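Sqt1 (Chaetomium thermophilum, PDB 4ZN4) probably acts as a dedicated chaperone in ribosome biogenesis, a WD-repeat beta-propeller that captures a nascent ribosomal protein during its translation. Local coordinates at residues Val404-Arg409 with Gly462-Gly467. Sequence-based numbering, arbitrary orientation.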
ATOM      1  N   VAL A 404      -1.703  11.951  13.231  1.00 22.10           N
ATOM      2  CA  VAL A 404      -2.747  12.493  12.353  1.00 23.63           C
ATOM      3  C   VAL A 404      -2.612  14.007  12.217  1.00 23.36           C
ATOM      4  O   VAL A 404      -2.562  14.740  13.217  1.00 22.85           O
ATOM      5  CB  VAL A 404      -4.143  12.177  12.905  1.00 26.41           C
ATOM      6  CG1 VAL A 404      -5.231  12.619  11.933  1.00 23.64           C
ATOM      7  CG2 VAL A 404      -4.267  10.679  13.261  1.00 27.58           C
ATOM      8  N   PHE A 405      -2.587  14.471  10.976  1.00 23.12           N
ATOM      9  CA  PHE A 405      -2.398  15.888  10.674  1.00 21.72           C
ATOM     10  C   PHE A 405      -3.586  16.447   9.908  1.00 22.61           C
ATOM     11  O   PHE A 405      -4.200  15.720   9.098  1.00 24.57           O
ATOM     12  CB  PHE A 405      -1.124  16.081   9.833  1.00 21.54           C
ATOM     13  CG  PHE A 405       0.109  15.491  10.458  1.00 23.17           C
ATOM     14  CD1 PHE A 405       0.911  16.272  11.286  1.00 23.42           C
ATOM     15  CD2 PHE A 405       0.469  14.166  10.225  1.00 25.42           C
ATOM     16  CE1 PHE A 405       2.041  15.753  11.877  1.00 24.40           C
ATOM     17  CE2 PHE A 405       1.611  13.637  10.814  1.00 25.98           C
ATOM     18  CZ  PHE A 405       2.402  14.426  11.631  1.00 22.71           C
ATOM     19  N   ASP A 406      -3.858  17.737  10.105  1.00 22.64           N
ATOM     20  CA  ASP A 406      -4.980  18.441   9.472  1.00 20.72           C
ATOM     21  C   ASP A 406      -4.476  19.102   8.198  1.00 21.40           C
ATOM     22  O   ASP A 406      -3.765  20.119   8.267  1.00 23.30           O
ATOM     23  CB  ASP A 406      -5.556  19.517  10.410  1.00 19.90           C
ATOM     24  CG  ASP A 406      -6.605  18.965  11.383  1.00 27.93           C
ATOM     25  OD1 ASP A 406      -6.867  17.743  11.350  1.00 26.42           O
ATOM     26  OD2 ASP A 406      -7.198  19.765  12.156  1.00 28.92           O
ATOM     27  N   THR A 407      -4.852  18.555   7.050  1.00 21.40           N
ATOM     28  CA  THR A 407      -4.232  18.962   5.789  1.00 23.75           C
ATOM     29  C   THR A 407      -4.587  20.398   5.368  1.00 25.91           C
ATOM     30  O   THR A 407      -3.859  21.024   4.577  1.00 28.15           O
ATOM     31  CB  THR A 407      -4.628  18.011   4.650  1.00 23.87           C
ATOM     32  OG1 THR A 407      -6.051  18.081   4.466  1.00 28.00           O
ATOM     33  CG2 THR A 407      -4.223  16.517   4.959  1.00 23.98           C
ATOM     34  N   SER A 408      -5.713  20.918   5.848  1.00 21.94           N
ATOM     35  CA  SER A 408      -6.097  22.263   5.461  1.00 26.59           C
ATOM     36  C   SER A 408      -5.620  23.303   6.483  1.00 27.81           C
ATOM     37  O   SER A 408      -5.991  24.485   6.399  1.00 29.49           O
ATOM     38  CB  SER A 408      -7.614  22.378   5.295  1.00 31.14           C
ATOM     39  OG  SER A 408      -8.253  22.155   6.537  1.00 27.64           O
ATOM     40  N   ARG A 409      -4.848  22.863   7.474  1.00 23.70           N
ATOM     41  CA  ARG A 409      -4.347  23.783   8.499  1.00 18.78           C
ATOM     42  C   ARG A 409      -2.834  23.716   8.601  1.00 24.38           C
ATOM     43  O   ARG A 409      -2.284  23.622   9.701  1.00 24.79           O
ATOM     44  CB  ARG A 409      -4.981  23.463   9.861  1.00 20.03           C
ATOM     45  CG  ARG A 409      -6.503  23.625   9.834  1.00 21.36           C
ATOM     46  CD  ARG A 409      -7.092  23.726  11.258  1.00 25.94           C
ATOM     47  NE  ARG A 409      -6.739  22.563  12.059  1.00 24.80           N
ATOM     48  CZ  ARG A 409      -5.880  22.575  13.075  1.00 27.84           C
ATOM     49  NH1 ARG A 409      -5.637  21.447  13.731  1.00 25.48           N
ATOM     50  NH2 ARG A 409      -5.264  23.702  13.450  1.00 22.87           N
ATOM     51  N   GLY A 462      -9.290  15.021  18.903  1.00 34.42           N
ATOM     52  CA  GLY A 462      -7.989  15.672  18.923  1.00 31.89           C
ATOM     53  C   GLY A 462      -8.094  17.178  18.728  1.00 33.34           C
ATOM     54  O   GLY A 462      -9.183  17.758  18.821  1.00 33.20           O
ATOM     55  N   THR A 463      -6.963  17.817  18.446  1.00 30.14           N
ATOM     56  CA  THR A 463      -6.932  19.266  18.254  1.00 27.86           C
ATOM     57  C   THR A 463      -7.270  19.603  16.810  1.00 29.71           C
ATOM     58  O   THR A 463      -6.432  19.486  15.915  1.00 31.41           O
ATOM     59  CB  THR A 463      -5.549  19.879  18.618  1.00 31.84           C
ATOM     60  OG1 THR A 463      -4.506  19.137  17.968  1.00 31.97           O
ATOM     61  CG2 THR A 463      -5.324  19.853  20.121  1.00 31.57           C
ATOM     62  N   ALA A 464      -8.516  19.996  16.590  1.00 28.20           N
ATOM     63  CA  ALA A 464      -8.993  20.365  15.267  1.00 32.46           C
ATOM     64  C   ALA A 464      -8.982  21.879  15.141  1.00 34.14           C
ATOM     65  O   ALA A 464      -8.496  22.583  16.037  1.00 34.96           O
ATOM     66  CB  ALA A 464     -10.409  19.811  15.022  1.00 32.31           C
ATOM     67  N   GLY A 465      -9.493  22.383  14.021  1.00 31.51           N
ATOM     68  CA  GLY A 465      -9.558  23.817  13.823  1.00 30.44           C
ATOM     69  C   GLY A 465     -10.569  24.141  12.749  1.00 32.88           C
ATOM     70  O   GLY A 465     -11.276  23.241  12.268  1.00 31.27           O
ATOM     71  N   PRO A 466     -10.626  25.419  12.339  1.00 31.02           N
ATOM     72  CA  PRO A 466     -11.618  25.815  11.324  1.00 33.78           C
ATOM     73  C   PRO A 466     -11.578  24.950  10.063  1.00 33.56           C
ATOM     74  O   PRO A 466     -10.507  24.732   9.476  1.00 34.23           O
ATOM     75  CB  PRO A 466     -11.243  27.276  11.020  1.00 35.60           C
ATOM     76  CG  PRO A 466     -10.568  27.759  12.329  1.00 33.06           C
ATOM     77  CD  PRO A 466      -9.800  26.551  12.808  1.00 30.37           C
ATOM     78  N   GLY A 467     -12.749  24.463   9.659  1.00 29.66           N
ATOM     79  CA  GLY A 467     -12.858  23.610   8.488  1.00 33.18           C
ATOM     80  C   GLY A 467     -12.458  22.141   8.662  1.00 33.36           C
ATOM     81  O   GLY A 467     -12.541  21.366   7.701  1.00 32.25           O
TER
HETATM   82  O   HOH W   1      -8.630  25.241   7.369  1.00 29.79           O
HETATM   83  O   HOH W   2     -10.871  21.831   5.621  1.00 33.78           O
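R409 lays its side chain along the backbone of A464-G465, with A464 C over one face of the guanidinium, 3.5 Å above its plane and displaced toward the rim. Further back along the same side chain, CD rests 3.6 Å from G465 CA; a beta carbon on that residue would run straight into CD, so glycine suits the spot. NH1 also comes within 3.0 Å of T463 O, but the angle is too poor for a hydrogen bond. What fixes the guanidinium is a salt bridge to D406: NE and NH1 both donate to OD2, each at 2.8 Å, side-on and with that oxygen in the guanidinium plane. NE uses the anti lone pair of OD2, whereas NH1 meets it from above the carboxylate plane. The bend at chi3 (-57°) folds the arginine back to that oxygen. D406 is buried, and its carboxylate is well supplied with donors, since OD2 also bonds T468 OG1 and OD1 pairs with R414. T468 OG1 is bonded to G465 N as well, tying the carboxylate to the loop that it faces. With an alanine at R409, D406 OD2 would probably lose two of its donors and a gap would open over the A464-G465 backbone. Two waters span the other end, one bridging S408 O to P466 O, the second lying 2.8 Å from S408 OG and 2.7 Å from G467 O. The type I turn D406-R409, closed by R409 N to D406 O, lies in the connection from strand 402-406 to strand 412-417 of one four-stranded sheet, and the contact packs it against the loop between the last two strands of the next, a junction of neighbouring blades in a WD40 beta-propeller.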